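Local structure of probable ABC transporter extracellular-binding protein YckB (Bacillus subtilis, 2IEE) at residues A[32-36]-A[47-51]; A[182-186]-A[244-250]; A[97-101]-A[212-216]; A[57-61]-A[222-226]; A[142-146]-A[203-207]. The protein probably serves as the extracellular solute-binding component of a binding-protein-dependent ABC transport system. All coordinates share one frame. Residue numbers count along the deposited sequence, not the author numbering.

From the N terminus, contact 1 comes first and closes a short hairpin loop at the start of helix 49-60. The far end of that helix then opens contact 4, followed along the chain by the first segments of contacts 3, 5 and 2. Strand 197-214 returns to close contact 5 and then contact 3, and helix 218-234 closes contact 4, so 5 lies within 3 and 3 within 4. Contact 2 crosses all three, closing last at 244-250. There it touches contact 1, with Pro33 CG 3.5 Å from Phe244 O. Contacts 3 and 4 tie returning chain into the N-terminal lobe, contact 5 joins helix 142-149 to strand 197-214, and contact 2 spans the lobes.

Contact 1 (A[32-36]-A[47-51]); sequences YPTSY and TGYEV
Backbone hydrogen bonds carry most of this contact. Tyr36 and Thr47 form an antiparallel hydrogen-bonded pair, CA atoms 5.6 Å apart: Tyr36 N donates to Thr47 O (3.1 Å) and Thr47 N to Tyr36 O (2.7 Å). Ahead of this bridge, the loop, with a cis peptide bond before Pro33, presents acceptors to the N terminus of helix 49-60. Pro33 O receives Tyr49 N (2.9 Å), Thr34 O receives Val51 N (3.3 Å), and the t rotamer of Thr34 brings OG1 to Glu50 N (3.1 Å). Gly48, the N-cap residue, has phi/psi of 114/157; Gly48 CA lies 4.0 Å from Thr34 CA, too close for a side chain. Gly48-Val51 (GYEV) matches the beginning of the family 3 solute-binding signature. A water bridges Thr34 OG1 (2.8 Å) and Glu50 OE1 (2.9 Å); Glu50 also bonds Asp90 and Tyr107. In the apolar part, Tyr36 takes chi1 p and Thr47 CG2 sits over its ring, 4.1 Å from the centroid, a CH-pi contact.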
# COMPACT_ATOMS: atom_id res chain seq x y z
N TYR A 32 -3.79 0.58 7.20
CA TYR A 32 -2.72 -0.01 8.01
C TYR A 32 -1.88 -0.87 7.06
O TYR A 32 -2.42 -1.57 6.22
CB TYR A 32 -3.32 -0.87 9.11
CG TYR A 32 -2.30 -1.64 9.90
CD1 TYR A 32 -1.52 -1.01 10.87
CD2 TYR A 32 -2.10 -3.00 9.67
CE1 TYR A 32 -0.56 -1.73 11.59
CE2 TYR A 32 -1.15 -3.71 10.37
CZ TYR A 32 -0.38 -3.08 11.33
OH TYR A 32 0.58 -3.80 12.00
N PRO A 33 -0.54 -0.84 7.20
CA PRO A 33 0.29 -0.08 8.14
C PRO A 33 1.01 1.10 7.48
O PRO A 33 2.12 1.46 7.89
CB PRO A 33 1.28 -1.14 8.60
CG PRO A 33 1.61 -1.79 7.27
CD PRO A 33 0.25 -1.92 6.58
N THR A 34 0.41 1.70 6.46
CA THR A 34 1.08 2.80 5.78
C THR A 34 0.53 4.18 6.14
O THR A 34 1.25 5.18 6.08
CB THR A 34 1.02 2.59 4.25
OG1 THR A 34 2.04 3.39 3.63
CG2 THR A 34 -0.34 2.99 3.71
N SER A 35 -0.74 4.23 6.51
CA SER A 35 -1.39 5.47 6.92
C SER A 35 -2.55 5.10 7.82
O SER A 35 -3.62 4.72 7.35
CB SER A 35 -1.90 6.25 5.70
OG SER A 35 -2.57 7.42 6.10
N TYR A 36 -2.34 5.20 9.13
CA TYR A 36 -3.38 4.85 10.09
C TYR A 36 -3.12 5.56 11.41
O TYR A 36 -2.15 6.30 11.54
CB TYR A 36 -3.40 3.33 10.34
CG TYR A 36 -2.14 2.82 11.01
CD1 TYR A 36 -0.94 2.71 10.32
CD2 TYR A 36 -2.15 2.50 12.37
CE1 TYR A 36 0.22 2.29 10.95
CE2 TYR A 36 -1.00 2.08 13.02
CZ TYR A 36 0.19 1.98 12.31
OH TYR A 36 1.32 1.57 12.96
N THR A 47 0.04 7.91 11.72
CA THR A 47 1.37 7.39 11.47
C THR A 47 1.33 6.39 10.33
O THR A 47 0.43 6.43 9.51
CB THR A 47 1.94 6.74 12.76
OG1 THR A 47 3.28 6.30 12.54
CG2 THR A 47 1.08 5.59 13.21
N GLY A 48 2.32 5.49 10.26
CA GLY A 48 2.34 4.52 9.18
C GLY A 48 3.53 4.74 8.26
O GLY A 48 4.07 5.85 8.18
N TYR A 49 3.94 3.70 7.54
CA TYR A 49 5.09 3.81 6.65
C TYR A 49 5.14 5.06 5.77
O TYR A 49 6.06 5.86 5.88
CB TYR A 49 5.20 2.56 5.77
CG TYR A 49 6.35 2.66 4.78
CD1 TYR A 49 7.67 2.68 5.22
CD2 TYR A 49 6.10 2.78 3.42
CE1 TYR A 49 8.71 2.83 4.32
CE2 TYR A 49 7.14 2.93 2.51
CZ TYR A 49 8.44 2.96 2.96
OH TYR A 49 9.46 3.11 2.06
N GLU A 50 4.14 5.23 4.90
CA GLU A 50 4.12 6.37 3.99
C GLU A 50 4.04 7.72 4.71
O GLU A 50 4.71 8.68 4.33
CB GLU A 50 2.95 6.23 3.00
CG GLU A 50 2.92 7.35 1.95
CD GLU A 50 1.90 7.12 0.84
OE1 GLU A 50 0.94 6.35 1.06
OE2 GLU A 50 2.04 7.72 -0.24
N VAL A 51 3.23 7.78 5.76
CA VAL A 51 3.09 9.01 6.54
C VAL A 51 4.44 9.41 7.11
O VAL A 51 4.84 10.57 7.01
CB VAL A 51 2.06 8.81 7.68
CG1 VAL A 51 2.14 9.94 8.68
CG2 VAL A 51 0.67 8.72 7.10
O HOH W 1 1.85 3.63 0.86

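Contact 2 (A[182-186]-A[244-250]); sequences YLQTL and FFNKADV
This contact spans the two lobes of the solute-binding fold, bringing the first turns of helix 181-190 against the loop that follows helix 236-244. Segment 182-186 is regular helix. Phe245 leaves helical geometry, and a type I' turn runs from Phe245 to Ala248, closed by Ala248 N to Phe245 O at 3.1 Å. The nearest CA pair is Leu186 and Asn246, 6.9 Å apart. Tyr182, chi1 m, points toward the loop and lies among three of its side chains: CB is 3.8 Å from Phe245 CD1, CE1 is 3.9 Å from Ala248 CB, and CD2 is 3.5 Å from Val250 CG1, which lies over the ring face. The Tyr182 and Phe245 rings meet obliquely, planes at 61°. One turn on, Leu186 (m,t) sets CD2 3.6 Å from Asn246 CB and CD1 4.3 Å from Phe245 CD1. No direct hydrogen bond crosses; a water donates to both Thr185 OG1 and Phe245 O, each at 2.7 Å. Val250 bonds through its backbone to Tyr109 in strand 108-116, and Pro33 touches Leu186 and Phe245. A lobe-to-lobe contact beside a strand that passes between the lobes is consistent with a place near the hinge of a two-lobed periplasmic-binding-protein fold.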
# COMPACT_ATOMS: atom_id res chain seq x y z
N TYR A 182 2.94 -7.73 0.85
CA TYR A 182 3.34 -7.27 2.16
C TYR A 182 2.25 -7.34 3.21
O TYR A 182 2.52 -7.72 4.35
CB TYR A 182 3.93 -5.87 2.05
CG TYR A 182 5.27 -5.90 1.36
CD1 TYR A 182 6.35 -6.59 1.93
CD2 TYR A 182 5.47 -5.28 0.13
CE1 TYR A 182 7.58 -6.67 1.29
CE2 TYR A 182 6.70 -5.35 -0.53
CZ TYR A 182 7.75 -6.05 0.06
OH TYR A 182 8.97 -6.13 -0.59
N LEU A 183 1.01 -7.00 2.85
CA LEU A 183 -0.08 -7.07 3.81
C LEU A 183 -0.29 -8.51 4.24
O LEU A 183 -0.65 -8.77 5.39
CB LEU A 183 -1.39 -6.57 3.21
CG LEU A 183 -1.45 -5.10 2.82
CD1 LEU A 183 -2.85 -4.79 2.29
CD2 LEU A 183 -1.12 -4.23 4.03
N GLN A 184 -0.05 -9.44 3.32
CA GLN A 184 -0.23 -10.85 3.64
C GLN A 184 0.92 -11.40 4.49
O GLN A 184 0.71 -12.32 5.27
CB GLN A 184 -0.43 -11.68 2.36
CG GLN A 184 -1.64 -11.20 1.54
CD GLN A 184 -2.25 -12.28 0.65
OE1 GLN A 184 -1.56 -12.89 -0.17
NE2 GLN A 184 -3.54 -12.50 0.80
N THR A 185 2.13 -10.86 4.34
CA THR A 185 3.25 -11.34 5.15
C THR A 185 2.97 -10.98 6.60
O THR A 185 3.37 -11.69 7.53
CB THR A 185 4.59 -10.70 4.76
OG1 THR A 185 4.54 -9.30 5.03
CG2 THR A 185 4.88 -10.93 3.28
N LEU A 186 2.27 -9.87 6.80
CA LEU A 186 1.94 -9.43 8.14
C LEU A 186 0.90 -10.38 8.72
O LEU A 186 0.88 -10.63 9.92
CB LEU A 186 1.41 -8.00 8.14
CG LEU A 186 2.50 -6.97 7.81
CD1 LEU A 186 1.90 -5.57 7.80
CD2 LEU A 186 3.61 -7.07 8.84
N PHE A 244 7.44 -0.75 10.01
CA PHE A 244 6.02 -0.94 9.71
C PHE A 244 5.64 -2.21 8.99
O PHE A 244 4.48 -2.62 9.03
CB PHE A 244 5.51 0.28 8.93
CG PHE A 244 5.41 1.51 9.77
CD1 PHE A 244 4.37 1.66 10.67
CD2 PHE A 244 6.40 2.48 9.71
CE1 PHE A 244 4.31 2.77 11.51
CE2 PHE A 244 6.35 3.59 10.54
CZ PHE A 244 5.30 3.73 11.45
N PHE A 245 6.60 -2.85 8.33
CA PHE A 245 6.34 -4.08 7.61
C PHE A 245 7.08 -5.30 8.16
O PHE A 245 7.55 -6.15 7.41
CB PHE A 245 6.66 -3.87 6.12
CG PHE A 245 5.65 -3.02 5.40
CD1 PHE A 245 4.44 -3.56 4.96
CD2 PHE A 245 5.91 -1.67 5.15
CE1 PHE A 245 3.50 -2.77 4.29
CE2 PHE A 245 4.97 -0.87 4.49
CZ PHE A 245 3.76 -1.42 4.06
N ASN A 246 7.18 -5.36 9.48
CA ASN A 246 7.83 -6.47 10.19
C ASN A 246 9.17 -6.95 9.63
O ASN A 246 9.34 -8.13 9.31
CB ASN A 246 6.85 -7.65 10.30
CG ASN A 246 7.27 -8.67 11.35
OD1 ASN A 246 7.73 -8.32 12.43
ND2 ASN A 246 7.08 -9.94 11.03
N LYS A 247 10.12 -6.02 9.53
CA LYS A 247 11.49 -6.26 9.06
C LYS A 247 11.68 -6.37 7.55
O LYS A 247 12.80 -6.52 7.06
CB LYS A 247 12.07 -7.49 9.75
CG LYS A 247 11.92 -7.50 11.28
CD LYS A 247 12.41 -6.20 11.93
CE LYS A 247 12.30 -6.26 13.45
NZ LYS A 247 10.93 -6.64 13.92
N ALA A 248 10.59 -6.30 6.79
CA ALA A 248 10.69 -6.36 5.34
C ALA A 248 11.02 -4.95 4.84
O ALA A 248 10.70 -3.97 5.51
CB ALA A 248 9.39 -6.83 4.74
N ASP A 249 11.66 -4.86 3.68
CA ASP A 249 12.02 -3.55 3.12
C ASP A 249 11.28 -3.35 1.80
O ASP A 249 11.74 -3.77 0.74
CB ASP A 249 13.53 -3.46 2.89
CG ASP A 249 13.95 -2.13 2.29
OD1 ASP A 249 13.09 -1.22 2.18
OD2 ASP A 249 15.13 -1.97 1.93
N VAL A 250 10.13 -2.68 1.88
CA VAL A 250 9.30 -2.46 0.71
C VAL A 250 9.77 -1.33 -0.22
O VAL A 250 9.18 -1.12 -1.28
CB VAL A 250 7.84 -2.15 1.13
CG1 VAL A 250 7.37 -3.18 2.13
CG2 VAL A 250 7.75 -0.74 1.71
O HOH W 2 6.73 -8.54 6.46

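Contact 3 (A[97-101]-A[212-216]); sequences REEKF and VMKKS
Here the end of strand 197-214 meets the turn that leads from helix 95-98 into edge strand 101-103, at the N-terminal-lobe edge of the mixed sheet that runs through both lobes of the solute-binding fold. The turn is tight: Lys100 N and Phe101 N both bond Arg97 O, at 3.0 and 2.8 Å, before Phe101 moves to extended angles (-138/173). Along the strand, Val212 comes first. Its CB points toward the turn, and CG1 reaches Phe101 CB at 3.8 Å; both side chains also touch Leu76 of helix 75-81, which extends the apolar cluster. The CA-to-CB bond of Met213, a selenomethionine, points away, and its side chain touches Leu220 and Gln221 of helix 218-234, while its carbonyl faces the turn, O lying 3.5 Å from Phe101 CB and near the plane of the ring at its edge. Met213 and Ala102 share backbone hydrogen bonding, joining the strands just past the turn. The chain then leaves extended geometry at Lys215 (-57/-24), where Lys215 CA is 4.2 Å from Phe101 CA. Its side chain stays extended through chi3 and runs along the carbonyls of the turn: CB lies 3.6 Å from Phe101 C and 3.8 Å from Lys100 O, and CD lies 3.4 Å from Glu99 O. With chi4 turned to p, Lys215 NZ makes a weak hydrogen bond of 3.4 Å to Glu98 O.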
# COMPACT_ATOMS: atom_id res chain seq x y z
N ARG A 97 -2.09 8.40 -14.83
CA ARG A 97 -1.95 9.41 -13.78
C ARG A 97 -0.76 10.32 -14.00
O ARG A 97 -0.80 11.50 -13.65
CB ARG A 97 -1.84 8.74 -12.42
CG ARG A 97 -3.12 8.07 -11.97
CD ARG A 97 -2.93 7.31 -10.68
NE ARG A 97 -4.19 6.73 -10.22
CZ ARG A 97 -4.29 5.77 -9.31
NH1 ARG A 97 -3.20 5.26 -8.76
NH2 ARG A 97 -5.49 5.31 -8.96
N GLU A 98 0.31 9.78 -14.58
CA GLU A 98 1.53 10.56 -14.82
C GLU A 98 1.35 11.71 -15.80
O GLU A 98 2.19 12.61 -15.86
CB GLU A 98 2.64 9.64 -15.32
CG GLU A 98 3.17 8.67 -14.28
CD GLU A 98 4.33 7.85 -14.79
OE1 GLU A 98 4.18 7.18 -15.83
OE2 GLU A 98 5.41 7.88 -14.16
N GLU A 99 0.28 11.69 -16.59
CA GLU A 99 0.04 12.77 -17.53
C GLU A 99 -0.78 13.87 -16.88
O GLU A 99 -0.84 14.99 -17.38
CB GLU A 99 -0.67 12.25 -18.78
CG GLU A 99 0.27 11.94 -19.94
CD GLU A 99 1.39 11.00 -19.55
OE1 GLU A 99 1.13 9.79 -19.38
OE2 GLU A 99 2.54 11.48 -19.39
N LYS A 100 -1.40 13.54 -15.76
CA LYS A 100 -2.24 14.48 -15.02
C LYS A 100 -1.57 15.02 -13.76
O LYS A 100 -1.93 16.09 -13.28
CB LYS A 100 -3.56 13.81 -14.62
CG LYS A 100 -4.40 13.27 -15.77
CD LYS A 100 -5.70 12.66 -15.24
CE LYS A 100 -6.64 12.20 -16.34
NZ LYS A 100 -6.12 11.02 -17.08
N PHE A 101 -0.60 14.29 -13.22
CA PHE A 101 0.08 14.71 -12.00
C PHE A 101 1.58 14.51 -12.03
O PHE A 101 2.13 13.91 -12.95
CB PHE A 101 -0.47 13.93 -10.81
CG PHE A 101 -1.94 14.12 -10.57
CD1 PHE A 101 -2.41 15.28 -9.97
CD2 PHE A 101 -2.84 13.13 -10.95
CE1 PHE A 101 -3.78 15.45 -9.73
CE2 PHE A 101 -4.21 13.29 -10.72
CZ PHE A 101 -4.68 14.46 -10.10
N VAL A 212 1.96 12.10 -4.66
CA VAL A 212 1.26 12.74 -5.77
C VAL A 212 1.12 14.25 -5.59
O VAL A 212 0.67 14.72 -4.55
CB VAL A 212 -0.15 12.15 -5.95
CG1 VAL A 212 -0.75 12.61 -7.26
CG2 VAL A 212 -0.11 10.62 -5.88
N MSE A 213 1.53 15.00 -6.60
CA MSE A 213 1.39 16.45 -6.54
C MSE A 213 1.04 17.05 -7.89
O MSE A 213 1.12 16.38 -8.93
CB MSE A 213 2.66 17.09 -5.94
CG MSE A 213 3.99 16.62 -6.50
SE MSE A 213 5.47 16.63 -5.21
CE MSE A 213 6.13 14.86 -5.60
N LYS A 214 0.61 18.30 -7.88
CA LYS A 214 0.22 19.01 -9.09
C LYS A 214 1.37 18.91 -10.09
O LYS A 214 2.51 19.21 -9.75
CB LYS A 214 -0.08 20.47 -8.75
CG LYS A 214 -0.93 21.22 -9.76
CD LYS A 214 -1.22 22.63 -9.25
CE LYS A 214 -2.04 23.45 -10.23
NZ LYS A 214 -2.17 24.87 -9.77
N LYS A 215 1.07 18.49 -11.31
CA LYS A 215 2.10 18.32 -12.34
C LYS A 215 2.92 19.58 -12.64
O LYS A 215 4.06 19.49 -13.10
CB LYS A 215 1.46 17.78 -13.62
CG LYS A 215 2.46 17.26 -14.64
CD LYS A 215 1.79 16.36 -15.67
CE LYS A 215 2.76 15.99 -16.79
NZ LYS A 215 4.02 15.39 -16.27
N SER A 216 2.35 20.75 -12.36
CA SER A 216 3.07 22.00 -12.59
C SER A 216 4.06 22.28 -11.46
O SER A 216 4.95 23.12 -11.60
CB SER A 216 2.08 23.17 -12.70
OG SER A 216 1.30 23.28 -11.52

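Contact 4 (A[57-61]-A[222-226]); sequences AAKRL and KKMNE
This is an apolar helix-to-helix contact in the N-terminal lobe, between the C-terminal end of helix 49-60 and the first half of helix 218-234, which are far apart in sequence. The nearest CA pairs are Ala57 with Met224 at 6.7 Å and Leu61 with Lys223 at 7.7 Å; the short alanine side chain permits the closer approach. Leu61, just past the helical residues with phi/psi of -99/22, points toward the partner in an m,t rotamer. Its CD1 comes within 3.4 Å of Met224 CE and 3.7 Å of Lys223 O. Met224 is a selenomethionine; its CA-CB bond runs sideways, but chi1 and chi2 both near m fold the side chain back across the gap. SE then lies 4.1 Å from Ala57 CB, and CE lies 4.1 Å from Ala58 CA, so one flexible side chain reaches three residues of segment 57-61. Lys223 starts toward Leu61, its CB 4.3 Å from Leu61 CD1, and then carries its amino group away. No hydrogen bond joins the two segments, and the salt bridge from Lys222 NZ to Glu226 OE2 (2.8 Å) stays within its own helix. Polar links lie beside the apolar patch: Arg60 forms a salt bridge to Glu230, further along helix 218-234. Ile23 of strand 22-27 touches Ala58 and Met224 on one flank, while Trp14 of helix 14-20 packs on Leu61 and Lys223.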
# COMPACT_ATOMS: atom_id res chain seq x y z
N ALA A 57 10.81 13.25 5.10
CA ALA A 57 11.28 13.91 3.89
C ALA A 57 11.07 15.41 4.04
O ALA A 57 11.95 16.21 3.72
CB ALA A 57 10.51 13.38 2.68
N ALA A 58 9.90 15.79 4.53
CA ALA A 58 9.59 17.20 4.73
C ALA A 58 10.57 17.80 5.74
O ALA A 58 11.04 18.92 5.58
CB ALA A 58 8.16 17.36 5.22
N LYS A 59 10.87 17.03 6.78
CA LYS A 59 11.80 17.49 7.81
C LYS A 59 13.17 17.75 7.18
O LYS A 59 13.81 18.75 7.49
CB LYS A 59 11.93 16.45 8.92
CG LYS A 59 12.74 16.94 10.12
CD LYS A 59 12.96 15.85 11.16
CE LYS A 59 13.74 16.40 12.35
NZ LYS A 59 13.97 15.37 13.40
N ARG A 60 13.59 16.86 6.28
CA ARG A 60 14.88 17.02 5.61
C ARG A 60 14.89 18.36 4.88
O ARG A 60 15.96 18.95 4.67
CB ARG A 60 15.11 15.90 4.58
CG ARG A 60 15.24 14.50 5.17
CD ARG A 60 16.44 14.37 6.10
NE ARG A 60 16.46 13.08 6.80
CZ ARG A 60 17.00 11.96 6.32
NH1 ARG A 60 17.58 11.96 5.12
NH2 ARG A 60 16.96 10.84 7.03
N LEU A 61 13.71 18.83 4.49
CA LEU A 61 13.56 20.09 3.77
C LEU A 61 13.17 21.26 4.68
O LEU A 61 12.63 22.25 4.21
CB LEU A 61 12.51 19.92 2.67
CG LEU A 61 12.86 18.86 1.61
CD1 LEU A 61 11.64 18.55 0.75
CD2 LEU A 61 14.01 19.35 0.76
N LYS A 222 11.06 18.08 -7.48
CA LYS A 222 12.51 17.90 -7.44
C LYS A 222 13.05 17.92 -6.00
O LYS A 222 13.93 17.14 -5.65
CB LYS A 222 13.20 18.98 -8.27
CG LYS A 222 14.68 18.72 -8.52
CD LYS A 222 15.33 19.81 -9.35
CE LYS A 222 16.78 19.45 -9.69
NZ LYS A 222 17.58 19.14 -8.47
N LYS A 223 12.51 18.81 -5.18
CA LYS A 223 12.95 18.92 -3.79
C LYS A 223 12.59 17.66 -3.00
O LYS A 223 13.41 17.14 -2.23
CB LYS A 223 12.33 20.16 -3.14
CG LYS A 223 13.00 21.46 -3.56
CD LYS A 223 14.39 21.54 -2.95
CE LYS A 223 15.11 22.81 -3.33
NZ LYS A 223 16.42 22.92 -2.61
N MSE A 224 11.37 17.17 -3.18
CA MSE A 224 10.93 15.96 -2.50
C MSE A 224 11.82 14.78 -2.88
O MSE A 224 12.26 14.02 -2.01
CB MSE A 224 9.48 15.62 -2.87
CG MSE A 224 8.43 16.25 -1.97
SE MSE A 224 8.53 15.58 -0.14
CE MSE A 224 8.54 17.27 0.77
N ASN A 225 12.10 14.64 -4.17
CA ASN A 225 12.94 13.55 -4.65
C ASN A 225 14.35 13.66 -4.07
O ASN A 225 15.00 12.65 -3.79
CB ASN A 225 13.01 13.54 -6.18
CG ASN A 225 11.72 13.05 -6.82
OD1 ASN A 225 10.76 12.69 -6.12
ND2 ASN A 225 11.68 13.03 -8.14
N GLU A 226 14.81 14.89 -3.90
CA GLU A 226 16.14 15.14 -3.34
C GLU A 226 16.22 14.58 -1.92
O GLU A 226 17.18 13.90 -1.56
CB GLU A 226 16.45 16.64 -3.36
CG GLU A 226 17.06 17.14 -4.67
CD GLU A 226 17.20 18.66 -4.75
OE1 GLU A 226 17.70 19.27 -3.78
OE2 GLU A 226 16.83 19.23 -5.79

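Contact 5 (A[142-146]-A[203-207]); sequences VYMEV and KYMPN
The ring of Tyr204 is overlain by Val146, whose CG1 sits over one face; the closest atoms are Val146 CG2 and Tyr204 CE2, 4.1 Å apart. Tyr204 OH lies 3.6 Å from Tyr143 CD1, near the plane of that ring, but its hydrogen bond goes to Thr113 O in strand 108-116. Tyr143 (chi1 m) and Tyr204 (chi1 p) thus meet through their edges. Segment 142-146 is the opening of helix 142-149, and its short axis runs at 155° to that of strand 204-207, with a closest approach of 10.6 Å. Within the strand, Met205 has left-handed angles (51/71), which break the usual alternation, so the CB atoms of both Tyr204 and Met205 point toward the helix. The selenomethionine side chain, t,t,m, puts CE 3.2 Å from Val142 CG2 and 3.7 Å from Val146 CG2. Asn207 ND2 bonds Met205 O at 3.2 Å across the bend. The contact joins a helix of the C-terminal lobe to the long strand that passes between lobes, as in other type II periplasmic-binding-protein folds. Without a hydrogen bond between the segments, their fit depends on apolar side-chain shape rather than directional polar bonds.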
# COMPACT_ATOMS: atom_id res chain seq x y z
N VAL A 142 -9.34 -4.60 -6.78
CA VAL A 142 -8.77 -5.21 -7.96
C VAL A 142 -8.40 -6.66 -7.64
O VAL A 142 -8.35 -7.51 -8.53
CB VAL A 142 -7.51 -4.44 -8.42
CG1 VAL A 142 -6.38 -4.66 -7.43
CG2 VAL A 142 -7.13 -4.86 -9.81
N TYR A 143 -8.17 -6.94 -6.37
CA TYR A 143 -7.82 -8.29 -5.94
C TYR A 143 -8.98 -9.27 -6.15
O TYR A 143 -8.77 -10.39 -6.61
CB TYR A 143 -7.39 -8.29 -4.47
CG TYR A 143 -6.15 -7.48 -4.22
CD1 TYR A 143 -4.91 -7.91 -4.68
CD2 TYR A 143 -6.21 -6.26 -3.55
CE1 TYR A 143 -3.76 -7.14 -4.50
CE2 TYR A 143 -5.07 -5.48 -3.37
CZ TYR A 143 -3.85 -5.92 -3.85
OH TYR A 143 -2.72 -5.15 -3.69
N MSE A 144 -10.20 -8.84 -5.82
CA MSE A 144 -11.38 -9.69 -5.99
C MSE A 144 -11.70 -9.81 -7.48
O MSE A 144 -12.26 -10.81 -7.93
CB MSE A 144 -12.58 -9.11 -5.23
CG MSE A 144 -13.82 -10.01 -5.18
SE MSE A 144 -13.50 -11.77 -4.41
CE MSE A 144 -13.77 -12.82 -6.01
N GLU A 145 -11.33 -8.79 -8.24
CA GLU A 145 -11.57 -8.78 -9.67
C GLU A 145 -10.67 -9.85 -10.30
O GLU A 145 -11.08 -10.57 -11.22
CB GLU A 145 -11.23 -7.41 -10.25
CG GLU A 145 -11.96 -7.09 -11.54
CD GLU A 145 -13.46 -7.21 -11.38
OE1 GLU A 145 -14.00 -6.66 -10.40
OE2 GLU A 145 -14.10 -7.86 -12.25
N VAL A 146 -9.44 -9.95 -9.80
CA VAL A 146 -8.50 -10.94 -10.29
C VAL A 146 -9.11 -12.33 -10.08
O VAL A 146 -9.18 -13.14 -11.00
CB VAL A 146 -7.17 -10.85 -9.53
CG1 VAL A 146 -6.26 -12.03 -9.88
CG2 VAL A 146 -6.48 -9.53 -9.89
N LYS A 203 2.17 -14.75 -8.19
CA LYS A 203 2.56 -13.35 -8.07
C LYS A 203 1.91 -12.65 -9.27
O LYS A 203 2.05 -13.10 -10.40
CB LYS A 203 4.09 -13.19 -8.15
CG LYS A 203 4.88 -13.93 -7.07
CD LYS A 203 6.39 -13.79 -7.33
CE LYS A 203 7.24 -14.38 -6.19
NZ LYS A 203 6.99 -15.83 -5.99
N TYR A 204 1.19 -11.56 -9.02
CA TYR A 204 0.51 -10.87 -10.10
C TYR A 204 0.37 -9.37 -9.88
O TYR A 204 0.41 -8.88 -8.74
CB TYR A 204 -0.89 -11.46 -10.31
CG TYR A 204 -1.71 -11.44 -9.03
CD1 TYR A 204 -1.54 -12.44 -8.07
CD2 TYR A 204 -2.57 -10.39 -8.74
CE1 TYR A 204 -2.19 -12.38 -6.86
CE2 TYR A 204 -3.23 -10.32 -7.52
CZ TYR A 204 -3.03 -11.32 -6.58
OH TYR A 204 -3.61 -11.25 -5.34
N MSE A 205 0.20 -8.65 -10.98
CA MSE A 205 -0.01 -7.21 -10.96
C MSE A 205 1.00 -6.38 -10.17
O MSE A 205 0.66 -5.83 -9.12
CB MSE A 205 -1.41 -6.91 -10.43
CG MSE A 205 -1.80 -5.45 -10.56
SE MSE A 205 -3.15 -4.98 -9.27
CE MSE A 205 -4.35 -6.47 -9.59
N PRO A 206 2.24 -6.27 -10.67
CA PRO A 206 3.24 -5.47 -9.95
C PRO A 206 2.74 -4.03 -9.82
O PRO A 206 1.95 -3.56 -10.63
CB PRO A 206 4.47 -5.58 -10.84
CG PRO A 206 3.87 -5.68 -12.22
CD PRO A 206 2.73 -6.66 -12.00
N ASN A 207 3.20 -3.33 -8.78
CA ASN A 207 2.78 -1.95 -8.55
C ASN A 207 3.77 -1.21 -7.67
O ASN A 207 4.58 -1.83 -6.97
CB ASN A 207 1.38 -1.94 -7.89
CG ASN A 207 1.34 -2.72 -6.57
OD1 ASN A 207 1.84 -2.27 -5.53
ND2 ASN A 207 0.74 -3.90 -6.61